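Filamentation induced by cAMP protein Fic (Desulfovibrio alaskensis, PDB 4RGL) belongs to the Fic/DOC family and joins a mainly helical Fic domain to a C-terminal domain of the helix-turn-helix class. Local coordinates at residues Arg83-Ala97 against Leu110-Asp122. Residues are numbered along the deposited sequence; the frame is centred on the assembly and turned at random.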
ATOM      1  N   ARG A  83      13.154  15.417  -9.147  1.00 77.33           N
ATOM      2  CA  ARG A  83      12.020  15.919  -8.363  1.00 75.59           C
ATOM      3  C   ARG A  83      10.977  14.811  -8.144  1.00 76.14           C
ATOM      4  O   ARG A  83      10.451  14.675  -7.041  1.00 74.78           O
ATOM      5  CB  ARG A  83      11.382  17.128  -9.062  1.00 75.97           C
ATOM      6  CG  ARG A  83      10.480  17.948  -8.175  1.00 84.77           C
ATOM      7  CD  ARG A  83      10.122  19.256  -8.842  1.00 94.64           C
ATOM      8  NE  ARG A  83       9.446  20.167  -7.923  1.00103.17           N
ATOM      9  CZ  ARG A  83      10.083  21.017  -7.124  1.00118.23           C
ATOM     10  NH1 ARG A  83      11.410  21.063  -7.116  1.00108.14           N
ATOM     11  NH2 ARG A  83       9.399  21.819  -6.322  1.00105.27           N
ATOM     12  N   GLU A  84      10.711  13.996  -9.187  1.00 71.25           N
ATOM     13  CA  GLU A  84       9.770  12.879  -9.080  1.00 69.32           C
ATOM     14  C   GLU A  84      10.320  11.786  -8.170  1.00 72.58           C
ATOM     15  O   GLU A  84       9.562  11.172  -7.420  1.00 72.38           O
ATOM     16  CB  GLU A  84       9.448  12.298 -10.463  1.00 70.53           C
ATOM     17  CG  GLU A  84       8.505  13.156 -11.285  1.00 77.37           C
ATOM     18  CD  GLU A  84       7.995  12.484 -12.547  1.00 92.53           C
ATOM     19  OE1 GLU A  84       8.652  11.530 -13.024  1.00 97.97           O
ATOM     20  OE2 GLU A  84       6.940  12.920 -13.066  1.00 76.25           O
ATOM     21  N   ILE A  85      11.639  11.536  -8.240  1.00 68.81           N
ATOM     22  CA  ILE A  85      12.288  10.517  -7.415  1.00 68.09           C
ATOM     23  C   ILE A  85      12.273  10.959  -5.925  1.00 70.82           C
ATOM     24  O   ILE A  85      12.036  10.130  -5.043  1.00 69.51           O
ATOM     25  CB  ILE A  85      13.739  10.234  -7.923  1.00 72.08           C
ATOM     26  CG1 ILE A  85      13.719   9.761  -9.410  1.00 72.94           C
ATOM     27  CG2 ILE A  85      14.438   9.206  -7.033  1.00 72.26           C
ATOM     28  CD1 ILE A  85      15.117   9.651 -10.075  1.00 81.37           C
ATOM     29  N   GLN A  86      12.438  12.282  -5.663  1.00 67.49           N
ATOM     30  CA  GLN A  86      12.390  12.797  -4.294  1.00 67.00           C
ATOM     31  C   GLN A  86      10.976  12.785  -3.747  1.00 71.10           C
ATOM     32  O   GLN A  86      10.797  12.626  -2.538  1.00 71.91           O
ATOM     33  CB  GLN A  86      12.969  14.200  -4.206  1.00 68.73           C
ATOM     34  CG  GLN A  86      14.394  14.216  -3.649  1.00 85.15           C
ATOM     35  CD  GLN A  86      14.494  13.548  -2.282  1.00 91.45           C
ATOM     36  OE1 GLN A  86      15.331  12.669  -2.055  1.00 87.73           O
ATOM     37  NE2 GLN A  86      13.629  13.936  -1.358  1.00 75.39           N
ATOM     38  N   GLU A  87       9.959  12.930  -4.624  1.00 66.33           N
ATOM     39  CA  GLU A  87       8.569  12.798  -4.198  1.00 65.42           C
ATOM     40  C   GLU A  87       8.333  11.405  -3.619  1.00 68.80           C
ATOM     41  O   GLU A  87       7.724  11.275  -2.558  1.00 68.58           O
ATOM     42  CB  GLU A  87       7.598  13.067  -5.367  1.00 66.69           C
ATOM     43  CG  GLU A  87       7.502  14.530  -5.770  1.00 78.48           C
ATOM     44  CD  GLU A  87       6.398  14.846  -6.765  1.00101.87           C
ATOM     45  OE1 GLU A  87       5.567  13.949  -7.039  1.00 99.13           O
ATOM     46  OE2 GLU A  87       6.319  16.013  -7.210  1.00 96.80           O
ATOM     47  N   VAL A  88       8.911  10.361  -4.276  1.00 64.67           N
ATOM     48  CA  VAL A  88       8.788   8.964  -3.841  1.00 64.08           C
ATOM     49  C   VAL A  88       9.512   8.756  -2.498  1.00 67.63           C
ATOM     50  O   VAL A  88       8.941   8.170  -1.580  1.00 67.08           O
ATOM     51  CB  VAL A  88       9.330   7.986  -4.922  1.00 68.37           C
ATOM     52  CG1 VAL A  88       9.307   6.546  -4.419  1.00 67.98           C
ATOM     53  CG2 VAL A  88       8.544   8.118  -6.222  1.00 68.07           C
ATOM     54  N   ARG A  89      10.771   9.223  -2.394  1.00 64.77           N
ATOM     55  CA  ARG A  89      11.548   9.083  -1.164  1.00 64.81           C
ATOM     56  C   ARG A  89      10.811   9.731   0.014  1.00 68.03           C
ATOM     57  O   ARG A  89      10.641   9.096   1.053  1.00 68.02           O
ATOM     58  CB  ARG A  89      12.954   9.700  -1.324  1.00 66.38           C
ATOM     59  CG  ARG A  89      13.819   9.028  -2.394  1.00 72.24           C
ATOM     60  CD  ARG A  89      15.283   9.389  -2.215  1.00 78.03           C
ATOM     61  NE  ARG A  89      16.121   8.841  -3.284  1.00 89.71           N
ATOM     62  CZ  ARG A  89      16.534   9.545  -4.336  1.00104.98           C
ATOM     63  NH1 ARG A  89      16.200  10.826  -4.460  1.00 93.45           N
ATOM     64  NH2 ARG A  89      17.293   8.976  -5.266  1.00 87.39           N
ATOM     65  N   ASN A  90      10.318  10.980  -0.174  1.00 64.33           N
ATOM     66  CA  ASN A  90       9.571  11.701   0.867  1.00 64.12           C
ATOM     67  C   ASN A  90       8.274  10.969   1.222  1.00 67.14           C
ATOM     68  O   ASN A  90       7.956  10.824   2.407  1.00 67.73           O
ATOM     69  CB  ASN A  90       9.256  13.139   0.418  1.00 63.75           C
ATOM     70  CG  ASN A  90      10.450  14.070   0.429  1.00 77.61           C
ATOM     71  OD1 ASN A  90      11.594  13.661   0.659  1.00 73.59           O
ATOM     72  ND2 ASN A  90      10.199  15.350   0.220  1.00 68.10           N
ATOM     73  N   ALA A  91       7.526  10.495   0.196  1.00 61.55           N
ATOM     74  CA  ALA A  91       6.277   9.759   0.417  1.00 60.02           C
ATOM     75  C   ALA A  91       6.527   8.490   1.240  1.00 65.25           C
ATOM     76  O   ALA A  91       5.866   8.283   2.264  1.00 66.14           O
ATOM     77  CB  ALA A  91       5.635   9.405  -0.910  1.00 59.53           C
ATOM     78  N   PHE A  92       7.540   7.677   0.841  1.00 61.07           N
ATOM     79  CA  PHE A  92       7.893   6.462   1.580  1.00 60.90           C
ATOM     80  C   PHE A  92       8.257   6.797   3.028  1.00 66.89           C
ATOM     81  O   PHE A  92       7.820   6.107   3.946  1.00 67.08           O
ATOM     82  CB  PHE A  92       9.054   5.713   0.894  1.00 62.19           C
ATOM     83  CG  PHE A  92       9.573   4.542   1.699  1.00 63.60           C
ATOM     84  CD1 PHE A  92       8.848   3.356   1.779  1.00 65.96           C
ATOM     85  CD2 PHE A  92      10.770   4.636   2.406  1.00 65.45           C
ATOM     86  CE1 PHE A  92       9.306   2.291   2.557  1.00 66.96           C
ATOM     87  CE2 PHE A  92      11.229   3.568   3.176  1.00 67.94           C
ATOM     88  CZ  PHE A  92      10.502   2.399   3.239  1.00 66.08           C
ATOM     89  N   ALA A  93       9.020   7.872   3.230  1.00 64.79           N
ATOM     90  CA  ALA A  93       9.413   8.311   4.560  1.00 66.28           C
ATOM     91  C   ALA A  93       8.186   8.727   5.395  1.00 71.60           C
ATOM     92  O   ALA A  93       8.129   8.443   6.597  1.00 71.75           O
ATOM     93  CB  ALA A  93      10.388   9.468   4.455  1.00 67.67           C
ATOM     94  N   THR A  94       7.184   9.355   4.740  1.00 68.16           N
ATOM     95  CA  THR A  94       5.990   9.870   5.411  1.00 67.91           C
ATOM     96  C   THR A  94       5.082   8.713   5.877  1.00 69.66           C
ATOM     97  O   THR A  94       4.654   8.699   7.033  1.00 69.71           O
ATOM     98  CB  THR A  94       5.234  10.828   4.473  1.00 76.92           C
ATOM     99  OG1 THR A  94       6.159  11.768   3.930  1.00 76.61           O
ATOM    100  CG2 THR A  94       4.106  11.562   5.177  1.00 75.95           C
ATOM    101  N   TYR A  95       4.794   7.739   4.978  1.00 64.54           N
ATOM    102  CA  TYR A  95       3.910   6.608   5.312  1.00 64.06           C
ATOM    103  C   TYR A  95       4.524   5.710   6.401  1.00 68.44           C
ATOM    104  O   TYR A  95       3.788   5.130   7.198  1.00 68.63           O
ATOM    105  CB  TYR A  95       3.590   5.773   4.061  1.00 64.12           C
ATOM    106  CG  TYR A  95       2.477   6.353   3.214  1.00 65.18           C
ATOM    107  CD1 TYR A  95       2.741   7.322   2.249  1.00 66.75           C
ATOM    108  CD2 TYR A  95       1.166   5.897   3.339  1.00 65.70           C
ATOM    109  CE1 TYR A  95       1.720   7.860   1.462  1.00 66.73           C
ATOM    110  CE2 TYR A  95       0.139   6.412   2.544  1.00 66.05           C
ATOM    111  CZ  TYR A  95       0.418   7.405   1.616  1.00 71.95           C
ATOM    112  OH  TYR A  95      -0.588   7.937   0.850  1.00 72.59           O
ATOM    113  N   GLU A  96       5.869   5.617   6.454  1.00 64.47           N
ATOM    114  CA  GLU A  96       6.533   4.779   7.456  1.00 64.47           C
ATOM    115  C   GLU A  96       6.453   5.414   8.859  1.00 68.87           C
ATOM    116  O   GLU A  96       6.711   4.734   9.850  1.00 70.35           O
ATOM    117  CB  GLU A  96       8.004   4.515   7.073  1.00 65.79           C
ATOM    118  CG  GLU A  96       8.173   3.648   5.829  1.00 75.60           C
ATOM    119  CD  GLU A  96       7.498   2.288   5.888  1.00 96.17           C
ATOM    120  OE1 GLU A  96       7.793   1.515   6.829  1.00 92.76           O
ATOM    121  OE2 GLU A  96       6.739   1.965   4.945  1.00 88.62           O
ATOM    122  N   ALA A  97       6.041   6.688   8.943  1.00 64.98           N
ATOM    123  CA  ALA A  97       5.977   7.400  10.224  1.00 66.04           C
ATOM    124  C   ALA A  97       4.513   7.543  10.741  1.00 69.55           C
ATOM    125  O   ALA A  97       4.266   8.314  11.674  1.00 71.08           O
ATOM    126  CB  ALA A  97       6.614   8.775  10.082  1.00 67.04           C
ATOM    127  N   LEU A 110       0.650  18.452  10.519  1.00 63.09           N
ATOM    128  CA  LEU A 110       1.696  19.341  10.026  1.00 62.74           C
ATOM    129  C   LEU A 110       3.028  18.604   9.922  1.00 68.30           C
ATOM    130  O   LEU A 110       3.730  18.748   8.921  1.00 68.30           O
ATOM    131  CB  LEU A 110       1.833  20.570  10.943  1.00 64.18           C
ATOM    132  CG  LEU A 110       0.547  21.402  11.125  1.00 68.88           C
ATOM    133  CD1 LEU A 110       0.754  22.500  12.113  1.00 70.83           C
ATOM    134  CD2 LEU A 110       0.051  21.962   9.791  1.00 69.71           C
ATOM    135  N   ALA A 111       3.344  17.752  10.919  1.00 65.91           N
ATOM    136  CA  ALA A 111       4.564  16.936  10.897  1.00 65.54           C
ATOM    137  C   ALA A 111       4.592  16.008   9.654  1.00 68.02           C
ATOM    138  O   ALA A 111       5.655  15.817   9.045  1.00 67.43           O
ATOM    139  CB  ALA A 111       4.662  16.111  12.174  1.00 67.13           C
ATOM    140  N   ALA A 112       3.415  15.479   9.257  1.00 63.29           N
ATOM    141  CA  ALA A 112       3.293  14.624   8.079  1.00 61.89           C
ATOM    142  C   ALA A 112       3.539  15.418   6.799  1.00 65.30           C
ATOM    143  O   ALA A 112       4.268  14.956   5.915  1.00 64.10           O
ATOM    144  CB  ALA A 112       1.913  13.985   8.038  1.00 61.93           C
ATOM    145  N   HIS A 113       2.944  16.627   6.701  1.00 62.24           N
ATOM    146  CA  HIS A 113       3.113  17.489   5.530  1.00 61.31           C
ATOM    147  C   HIS A 113       4.590  17.892   5.362  1.00 66.40           C
ATOM    148  O   HIS A 113       5.088  17.950   4.228  1.00 64.77           O
ATOM    149  CB  HIS A 113       2.227  18.730   5.643  1.00 62.22           C
ATOM    150  CG  HIS A 113       2.301  19.624   4.450  1.00 65.02           C
ATOM    151  ND1 HIS A 113       3.042  20.791   4.470  1.00 67.75           N
ATOM    152  CD2 HIS A 113       1.789  19.451   3.208  1.00 65.38           C
ATOM    153  CE1 HIS A 113       2.924  21.309   3.259  1.00 66.65           C
ATOM    154  NE2 HIS A 113       2.178  20.534   2.466  1.00 65.59           N
ATOM    155  N   GLU A 114       5.305  18.106   6.502  1.00 64.86           N
ATOM    156  CA  GLU A 114       6.733  18.415   6.500  1.00 65.88           C
ATOM    157  C   GLU A 114       7.541  17.267   5.854  1.00 70.34           C
ATOM    158  O   GLU A 114       8.320  17.515   4.937  1.00 71.11           O
ATOM    159  CB  GLU A 114       7.230  18.696   7.946  1.00 68.99           C
ATOM    160  CG  GLU A 114       8.714  18.386   8.193  1.00 78.23           C
ATOM    161  CD  GLU A 114       9.718  19.123   7.322  1.00 99.55           C
ATOM    162  OE1 GLU A 114       9.356  20.172   6.741  1.00102.75           O
ATOM    163  OE2 GLU A 114      10.874  18.654   7.232  1.00 93.49           O
ATOM    164  N   LEU A 115       7.326  16.018   6.308  1.00 66.02           N
ATOM    165  CA  LEU A 115       8.052  14.861   5.773  1.00 65.41           C
ATOM    166  C   LEU A 115       7.756  14.654   4.302  1.00 70.44           C
ATOM    167  O   LEU A 115       8.646  14.256   3.546  1.00 71.84           O
ATOM    168  CB  LEU A 115       7.690  13.594   6.548  1.00 65.18           C
ATOM    169  CG  LEU A 115       8.277  13.477   7.936  1.00 70.73           C
ATOM    170  CD1 LEU A 115       7.657  12.320   8.682  1.00 70.91           C
ATOM    171  CD2 LEU A 115       9.777  13.317   7.877  1.00 73.17           C
ATOM    172  N   LEU A 116       6.504  14.911   3.890  1.00 64.90           N
ATOM    173  CA  LEU A 116       6.051  14.680   2.528  1.00 62.72           C
ATOM    174  C   LEU A 116       6.599  15.738   1.560  1.00 66.13           C
ATOM    175  O   LEU A 116       6.880  15.417   0.407  1.00 66.15           O
ATOM    176  CB  LEU A 116       4.507  14.680   2.487  1.00 62.13           C
ATOM    177  CG  LEU A 116       3.859  14.357   1.134  1.00 65.91           C
ATOM    178  CD1 LEU A 116       4.016  12.877   0.787  1.00 65.88           C
ATOM    179  CD2 LEU A 116       2.399  14.724   1.141  1.00 67.66           C
HETATM  180  N   MSE A 117       6.718  16.996   2.012  1.00 62.18           N
HETATM  181  CA  MSE A 117       7.084  18.096   1.103  1.00 62.13           C
HETATM  182  C   MSE A 117       8.526  18.618   1.343  1.00 67.97           C
HETATM  183  O   MSE A 117       8.962  19.533   0.639  1.00 68.22           O
HETATM  184  CB  MSE A 117       6.086  19.268   1.243  1.00 64.15           C
HETATM  185  CG  MSE A 117       4.628  18.871   0.977  1.00 69.09           C
HETATM  186 SE   MSE A 117       4.365  17.976  -0.732  0.75 75.03          SE
HETATM  187  CE  MSE A 117       4.949  19.327  -1.896  1.00 71.64           C
ATOM    188  N   ARG A 118       9.260  18.035   2.328  1.00 64.81           N
ATOM    189  CA  ARG A 118      10.612  18.496   2.668  1.00 65.36           C
ATOM    190  C   ARG A 118      11.476  18.665   1.414  1.00 70.14           C
ATOM    191  O   ARG A 118      11.575  17.741   0.598  1.00 68.55           O
ATOM    192  CB  ARG A 118      11.286  17.530   3.642  1.00 64.35           C
ATOM    193  CG  ARG A 118      12.704  17.961   4.044  1.00 67.37           C
ATOM    194  CD  ARG A 118      13.332  16.979   5.000  1.00 66.81           C
ATOM    195  NE  ARG A 118      12.551  16.854   6.226  1.00 72.29           N
ATOM    196  CZ  ARG A 118      12.841  16.008   7.202  1.00 86.38           C
ATOM    197  NH1 ARG A 118      13.892  15.203   7.103  1.00 77.43           N
ATOM    198  NH2 ARG A 118      12.076  15.948   8.282  1.00 70.34           N
ATOM    199  N   GLY A 119      12.036  19.870   1.248  1.00 68.30           N
ATOM    200  CA  GLY A 119      12.951  20.188   0.155  1.00 68.56           C
ATOM    201  C   GLY A 119      12.298  20.394  -1.202  1.00 71.85           C
ATOM    202  O   GLY A 119      12.990  20.681  -2.180  1.00 73.03           O
ATOM    203  N   LEU A 120      10.970  20.257  -1.279  1.00 66.73           N
ATOM    204  CA  LEU A 120      10.265  20.379  -2.560  1.00 65.96           C
ATOM    205  C   LEU A 120       9.533  21.708  -2.670  1.00 73.29           C
ATOM    206  O   LEU A 120       9.316  22.198  -3.782  1.00 72.92           O
ATOM    207  CB  LEU A 120       9.259  19.221  -2.735  1.00 64.09           C
ATOM    208  CG  LEU A 120       9.845  17.802  -2.735  1.00 67.34           C
ATOM    209  CD1 LEU A 120       8.738  16.757  -2.635  1.00 65.93           C
ATOM    210  CD2 LEU A 120      10.705  17.558  -3.971  1.00 68.16           C
ATOM    211  N   VAL A 121       9.078  22.262  -1.523  1.00 71.70           N
ATOM    212  CA  VAL A 121       8.221  23.452  -1.507  1.00 71.70           C
ATOM    213  C   VAL A 121       8.673  24.424  -0.392  1.00 76.47           C
ATOM    214  O   VAL A 121       9.426  24.030   0.500  1.00 77.34           O
ATOM    215  CB  VAL A 121       6.728  23.030  -1.335  1.00 74.63           C
ATOM    216  CG1 VAL A 121       5.858  24.203  -0.881  1.00 75.45           C
ATOM    217  CG2 VAL A 121       6.187  22.420  -2.623  1.00 73.11           C
ATOM    218  N   ASP A 122       8.246  25.710  -0.482  1.00 72.71           N
ATOM    219  CA  ASP A 122       8.614  26.726   0.500  1.00 73.30           C
ATOM    220  C   ASP A 122       7.826  26.539   1.809  1.00 75.52           C
ATOM    221  O   ASP A 122       8.435  26.408   2.874  1.00 77.37           O
ATOM    222  CB  ASP A 122       8.388  28.139  -0.067  1.00 75.77           C
TER
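Asn90 reaches from helix 82-95 to the C-terminal end of helix 106-117 and binds the backbone there. Its ND2 donates to Arg118 O at 2.8 Å, in the carbonyl plane and on a lone pair. The acceptor also lies close to the plane of the Asn90 amide. A weak second bond runs from Asn90 ND2 to Leu116 O. Two carbonyls where the helix ends are thus held by one amide NH2, the second only weakly, which helps to fix its rotation. The CB of Asn90 lies against the carbonyl oxygens of both Leu115 and Leu116.

Leu120, just past the helix, brings its side chain up beside the same amide nitrogen. Its CD1 lies 3.5 Å from Asn90 ND2 and also meets Glu87 CG, while CD2 packs on Gln86 CB.

One turn on from Asn90, Thr94 sits against Leu115 and Leu116. Its OG1 is anti to the carbonyl carbon (chi1 -49°) and donates back to Asn90 O from above the carbonyl plane. CG2 is left to face Ala112 O at 3.5 Å. The CD1 of Leu116 packs on Ala91, and that of Leu115 touches Ala97 CB at 4.0 Å.

Further out, Glu87 turns its carboxylate to Asn62. Arg118 NE pairs with Glu114 OE2 at 2.7 Å. Leu195 and Met192 of helix 189-202 cover Thr94 and Leu116, and Trp101 packs on Thr94 and Ala112.

The two helical segments run roughly antiparallel (150°), their axes 7.8 Å apart at closest approach. They form an antiparallel helix pair joined by a short connection, within the mainly helical Fic fold.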